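Side-chain contacts in ribonuclease S-3 (Pyrus pyrifolia, PDB 1IQQ), which cleaves RNA as a T2-family ribonuclease of the pistil and is responsible for gametophytic self-incompatibility in Japanese pear: residues C48-I53 and E84-G89; N140-G145 and I167-D172. All blocks are in the same frame, centred on the assembly; numbering follows the deposited sequence.

Contact 1: residues C48-I53 and E84-G89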
loop_
_atom_site.group_PDB
_atom_site.type_symbol
_atom_site.label_atom_id
_atom_site.label_comp_id
_atom_site.label_asym_id
_atom_site.label_seq_id
_atom_site.Cartn_x
_atom_site.Cartn_y
_atom_site.Cartn_z
ATOM N N CYS A 48 -17.490 8.635 1.724
ATOM C CA CYS A 48 -17.894 9.956 2.142
ATOM C C CYS A 48 -18.616 10.661 0.973
ATOM O O CYS A 48 -18.314 10.416 -0.205
ATOM C CB CYS A 48 -16.634 10.766 2.518
ATOM S SG CYS A 48 -15.819 10.038 3.981
ATOM N N PRO A 49 -19.541 11.575 1.282
ATOM C CA PRO A 49 -20.259 12.279 0.193
ATOM C C PRO A 49 -19.268 13.024 -0.699
ATOM O O PRO A 49 -18.441 13.828 -0.229
ATOM C CB PRO A 49 -21.163 13.271 0.911
ATOM C CG PRO A 49 -21.323 12.664 2.312
ATOM C CD PRO A 49 -19.932 12.102 2.601
ATOM N N ILE A 50 -19.406 12.836 -2.000
ATOM C CA ILE A 50 -18.479 13.502 -2.935
ATOM C C ILE A 50 -18.755 14.987 -3.117
ATOM O O ILE A 50 -19.820 15.478 -2.720
ATOM C CB ILE A 50 -18.556 12.800 -4.310
ATOM C CG1 ILE A 50 -19.990 12.934 -4.901
ATOM C CG2 ILE A 50 -18.231 11.370 -4.132
ATOM C CD1 ILE A 50 -20.086 12.707 -6.386
ATOM N N LYS A 51 -17.777 15.718 -3.663
ATOM C CA LYS A 51 -17.922 17.153 -3.954
ATOM C C LYS A 51 -17.815 17.478 -5.431
ATOM O O LYS A 51 -17.989 18.636 -5.803
ATOM C CB LYS A 51 -16.759 17.909 -3.250
ATOM C CG LYS A 51 -16.840 17.982 -1.772
ATOM C CD LYS A 51 -16.957 16.628 -1.189
ATOM C CE LYS A 51 -16.200 16.495 0.094
ATOM N NZ LYS A 51 -16.647 17.493 1.041
ATOM N N ASN A 52 -17.552 16.454 -6.275
ATOM C CA ASN A 52 -17.353 16.689 -7.690
ATOM C C ASN A 52 -17.349 15.312 -8.385
ATOM O O ASN A 52 -17.257 14.279 -7.698
ATOM C CB ASN A 52 -16.043 17.528 -7.955
ATOM C CG ASN A 52 -14.875 17.066 -7.137
ATOM O OD1 ASN A 52 -14.621 15.843 -6.974
ATOM N ND2 ASN A 52 -14.160 18.026 -6.594
ATOM N N ILE A 53 -17.513 15.335 -9.677
ATOM C CA ILE A 53 -17.536 14.122 -10.499
ATOM C C ILE A 53 -16.605 14.450 -11.665
ATOM O O ILE A 53 -16.760 15.471 -12.364
ATOM C CB ILE A 53 -18.905 13.877 -11.046
ATOM C CG1 ILE A 53 -19.860 13.664 -9.897
ATOM C CG2 ILE A 53 -18.937 12.531 -11.832
ATOM C CD1 ILE A 53 -21.341 13.313 -10.318
ATOM N N GLU A 84 -11.827 2.455 -5.428
ATOM C CA GLU A 84 -10.840 3.038 -4.493
ATOM C C GLU A 84 -11.150 4.492 -4.264
ATOM O O GLU A 84 -11.042 4.980 -3.129
ATOM C CB GLU A 84 -9.407 2.896 -5.078
ATOM C CG GLU A 84 -8.997 1.373 -5.247
ATOM C CD GLU A 84 -8.908 0.600 -3.947
ATOM O OE1 GLU A 84 -8.756 1.163 -2.816
ATOM O OE2 GLU A 84 -8.985 -0.650 -4.073
ATOM N N TRP A 85 -11.514 5.193 -5.323
ATOM C CA TRP A 85 -11.895 6.574 -5.149
ATOM C C TRP A 85 -13.173 6.669 -4.315
ATOM O O TRP A 85 -13.268 7.464 -3.393
ATOM C CB TRP A 85 -12.077 7.250 -6.507
ATOM C CG TRP A 85 -12.895 8.512 -6.417
ATOM C CD1 TRP A 85 -14.155 8.697 -6.926
ATOM C CD2 TRP A 85 -12.537 9.708 -5.745
ATOM N NE1 TRP A 85 -14.611 9.962 -6.594
ATOM C CE2 TRP A 85 -13.616 10.597 -5.874
ATOM C CE3 TRP A 85 -11.389 10.120 -5.047
ATOM C CZ2 TRP A 85 -13.599 11.877 -5.322
ATOM C CZ3 TRP A 85 -11.359 11.366 -4.512
ATOM C CH2 TRP A 85 -12.481 12.253 -4.646
ATOM N N MET A 86 -14.205 5.939 -4.713
ATOM C CA MET A 86 -15.457 6.091 -3.964
ATOM C C MET A 86 -15.388 5.702 -2.508
ATOM O O MET A 86 -16.009 6.378 -1.637
ATOM C CB MET A 86 -16.587 5.326 -4.673
ATOM C CG MET A 86 -17.057 5.992 -5.989
ATOM S SD MET A 86 -17.477 7.686 -5.831
ATOM C CE MET A 86 -19.062 7.525 -4.931
ATOM N N LYS A 87 -14.692 4.604 -2.217
ATOM C CA LYS A 87 -14.608 4.162 -0.827
ATOM C C LYS A 87 -13.626 4.915 0.030
ATOM O O LYS A 87 -13.898 5.213 1.194
ATOM C CB LYS A 87 -14.244 2.695 -0.745
ATOM C CG LYS A 87 -14.300 2.155 0.653
ATOM C CD LYS A 87 -14.101 0.625 0.692
ATOM C CE LYS A 87 -13.945 0.221 2.142
ATOM N NZ LYS A 87 -13.378 -1.144 2.396
ATOM N N HIS A 88 -12.474 5.232 -0.542
ATOM C CA HIS A 88 -11.420 5.914 0.263
ATOM C C HIS A 88 -11.055 7.352 -0.123
ATOM O O HIS A 88 -11.070 8.226 0.744
ATOM C CB HIS A 88 -10.175 5.017 0.184
ATOM C CG HIS A 88 -10.402 3.665 0.774
ATOM N ND1 HIS A 88 -10.568 3.495 2.118
ATOM C CD2 HIS A 88 -10.447 2.425 0.210
ATOM C CE1 HIS A 88 -10.696 2.206 2.379
ATOM N NE2 HIS A 88 -10.623 1.535 1.242
ATOM N N GLY A 89 -10.727 7.594 -1.404
ATOM C CA GLY A 89 -10.307 8.926 -1.860
ATOM C C GLY A 89 -11.315 9.994 -1.479
ATOM O O GLY A 89 -10.958 11.126 -1.120
HETATM O O HOH W 1 -18.317 8.137 -1.681
HETATM O O HOH W 2 -16.901 11.413 -7.682
#

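Contact 2: residues N140-G145 and I167-D172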
loop_
_atom_site.group_PDB
_atom_site.type_symbol
_atom_site.label_atom_id
_atom_site.label_comp_id
_atom_site.label_asym_id
_atom_site.label_seq_id
_atom_site.Cartn_x
_atom_site.Cartn_y
_atom_site.Cartn_z
ATOM N N ASN A 140 13.801 -1.726 9.801
ATOM C CA ASN A 140 14.890 -0.714 9.796
ATOM C C ASN A 140 15.012 -0.139 8.399
ATOM O O ASN A 140 15.173 1.090 8.263
ATOM C CB ASN A 140 16.269 -1.298 10.118
ATOM C CG ASN A 140 16.495 -1.574 11.570
ATOM O OD1 ASN A 140 15.814 -1.062 12.413
ATOM N ND2 ASN A 140 17.541 -2.414 11.843
ATOM N N ALA A 141 14.923 -0.955 7.361
ATOM C CA ALA A 141 15.044 -0.467 5.985
ATOM C C ALA A 141 13.940 0.533 5.667
ATOM O O ALA A 141 14.215 1.625 5.052
ATOM C CB ALA A 141 14.970 -1.649 5.008
ATOM N N ILE A 142 12.708 0.225 6.016
ATOM C CA ILE A 142 11.643 1.170 5.728
ATOM C C ILE A 142 11.794 2.454 6.543
ATOM O O ILE A 142 11.671 3.546 6.011
ATOM C CB ILE A 142 10.243 0.517 6.004
ATOM C CG1 ILE A 142 10.059 -0.719 5.140
ATOM C CG2 ILE A 142 9.127 1.535 5.713
ATOM C CD1 ILE A 142 10.097 -0.415 3.592
ATOM N N ARG A 143 12.112 2.348 7.819
ATOM C CA ARG A 143 12.245 3.575 8.674
ATOM C C ARG A 143 13.359 4.456 8.100
ATOM O O ARG A 143 13.217 5.681 8.147
ATOM C CB ARG A 143 12.585 3.181 10.119
ATOM C CG ARG A 143 11.364 2.528 10.835
ATOM C CD ARG A 143 11.835 2.101 12.201
ATOM N NE ARG A 143 11.920 3.271 13.049
ATOM C CZ ARG A 143 12.545 3.271 14.231
ATOM N NH1 ARG A 143 13.175 2.173 14.665
ATOM N NH2 ARG A 143 12.436 4.352 14.994
ATOM N N ASN A 144 14.376 3.865 7.508
ATOM C CA ASN A 144 15.481 4.678 6.924
ATOM C C ASN A 144 15.059 5.438 5.686
ATOM O O ASN A 144 15.830 6.359 5.272
ATOM C CB ASN A 144 16.748 3.821 6.594
ATOM C CG ASN A 144 18.060 4.568 6.814
ATOM O OD1 ASN A 144 18.147 5.379 7.739
ATOM N ND2 ASN A 144 19.099 4.229 6.065
ATOM N N GLY A 145 13.929 5.064 5.066
ATOM C CA GLY A 145 13.456 5.797 3.911
ATOM C C GLY A 145 12.192 6.536 4.245
ATOM O O GLY A 145 11.538 7.067 3.344
ATOM N N ILE A 167 3.226 -3.413 3.006
ATOM C CA ILE A 167 3.932 -2.438 3.875
ATOM C C ILE A 167 3.178 -1.135 3.740
ATOM O O ILE A 167 2.893 -0.683 2.618
ATOM C CB ILE A 167 5.397 -2.265 3.494
ATOM C CG1 ILE A 167 6.188 -3.505 3.949
ATOM C CG2 ILE A 167 5.981 -1.030 4.234
ATOM C CD1 ILE A 167 7.687 -3.549 3.544
ATOM N N THR A 168 2.795 -0.525 4.877
ATOM C CA THR A 168 2.077 0.710 4.902
ATOM C C THR A 168 2.921 1.792 5.519
ATOM O O THR A 168 3.551 1.597 6.584
ATOM C CB THR A 168 0.823 0.552 5.793
ATOM O OG1 THR A 168 -0.047 -0.415 5.190
ATOM C CG2 THR A 168 0.079 1.925 5.989
ATOM N N LEU A 169 2.987 2.950 4.857
ATOM C CA LEU A 169 3.654 4.152 5.365
ATOM C C LEU A 169 2.530 5.088 5.800
ATOM O O LEU A 169 1.613 5.350 5.017
ATOM C CB LEU A 169 4.491 4.841 4.254
ATOM C CG LEU A 169 5.372 3.895 3.502
ATOM C CD1 LEU A 169 6.191 4.734 2.521
ATOM C CD2 LEU A 169 6.339 3.190 4.440
ATOM N N CYS A 170 2.558 5.599 7.029
ATOM C CA CYS A 170 1.505 6.478 7.525
ATOM C C CYS A 170 1.980 7.919 7.534
ATOM O O CYS A 170 3.206 8.198 7.693
ATOM C CB CYS A 170 1.085 6.055 8.943
ATOM S SG CYS A 170 0.310 4.416 8.894
ATOM N N SER A 171 1.050 8.858 7.307
ATOM C CA SER A 171 1.401 10.286 7.296
ATOM C C SER A 171 0.348 11.074 7.943
ATOM O O SER A 171 -0.753 10.534 8.231
ATOM C CB SER A 171 1.679 10.743 5.840
ATOM O OG SER A 171 0.577 10.468 4.964
ATOM N N ASP A 172 0.684 12.318 8.274
ATOM C CA ASP A 172 -0.249 13.197 8.929
ATOM C C ASP A 172 -1.418 13.647 8.074
ATOM O O ASP A 172 -1.533 13.276 6.933
ATOM C CB ASP A 172 0.550 14.370 9.615
ATOM C CG ASP A 172 1.133 15.345 8.663
ATOM O OD1 ASP A 172 0.748 15.408 7.491
ATOM O OD2 ASP A 172 2.020 16.148 9.140
#

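Contact 1: residues C48-I53 and E84-G89
Trp85 meets Asn52 through a water rather than directly. Its indole NE1 gives its hydrogen to water 2 at 2.9 Å, the water lying at the ring edge and in the ring plane, and the same water donates to the backbone O of Asn52 at 2.9 Å. A tryptophan suits this place because the indole's carbon atoms can be buried, while NE1 still finds an acceptor. The carboxamide of Asn52 is occupied elsewhere: ND2 bonds to the backbone O of Asp97, and OD1 comes no nearer to Trp85 CZ2 than 4.4 Å.

One residue on, Met86 turns to the loop. Bends at chi2 (-52°) and chi3 (-73°) fold its unbranched chain back, so that CE rests 4.0 Å from CG2 of Ile50, with SD almost as near; the two side chains cross obliquely. A flexible thioether can fit itself to a branched neighbour in this way on an exposed face. The backbone O of Met86, which also bonds Ser90 OG, serves a second bridge, in which water 1 donates to it at 2.9 Å and to Cys48 O at 2.7 Å.

Across residues 85-89 the helix widens into a pi-type turn, where Glu84 O accepts from both His88 N and Gly89 N. Covalent closure comes from the Cys48–Cys91 disulfide. The loop lies on the side of the helix turned away from Lys87 and His88, and the same helix supplies these and Glu84 to the active site of this RNase T2 fold.

Contact 2: residues N140-G145 and I167-D172
Ile142 holds CG1 anti to its carbonyl carbon and CG2 anti to its backbone N: chi1 (-59°) sends CG1 toward Ile167 and CG2 toward Leu169, and chi2 (-61°) then sets CD1 against Ile167. The contact is helix-on-sheet packing, in which helix 135-143 lies against strand 161-171 of the central mixed sheet of the RNase T2 fold. Ile167 answers with an extended chain (chi2 175°) that carries CD1 out from the strand, and the two isoleucines reach toward each other tip to tip, their CD1 atoms 4.0 Å apart. Ile167 CD1 is equally near to Ile142 CG1, also at 4.0 Å, so the methyl covers the end of the partner's longer branch.

Because residues two apart on a strand face the same way, Ile167 and Leu169 border one side of the sheet, whereas Thr168 between them points away and bonds through OG1 to Thr7 OG1. Beta-branched isoleucine is at ease in an extended strand, and leucine, branching one carbon later, lets its end reach nearer the helix than the start of its side chain suggests. Ile120 and Leu121 of helix 117-123, together with Pro151, also touch Ile142, and Val117 touches Ile167, so the contact is part of a larger apolar layer. Were Ile142 replaced by an alanine, Ile167 CD1 and Leu169 CD2 would probably both lose this partner, and a gap is likely to open between helix and sheet. Packing is closest where the side chains of Ile142 and Leu169 meet at an angle: CG2 of Ile142 lies 3.5 Å from CD2 of Leu169, closer than two methyl carbons normally settle.

In the fold
Contact 1 lies at the surface and contact 2 in the interior, with centres about 26 Å apart and nearest atoms about 11 Å apart. They share no helix or strand: contact 1 sets a loop against helix 77-89, contact 2 sets helix 135-143 against strand 161-171. The chemistry follows the place. At the surface, waters join polar atoms of the two segments and a single apolar pair adds to them; in the interior, three buried aliphatic side chains meet directly. Each also has a half-cystine, Cys48 in one and Cys170 in the other, tied to a partner outside. Helix 77-89 also carries active-site residues, which take no part in contact 1; contact 2 packs one side of the sheet.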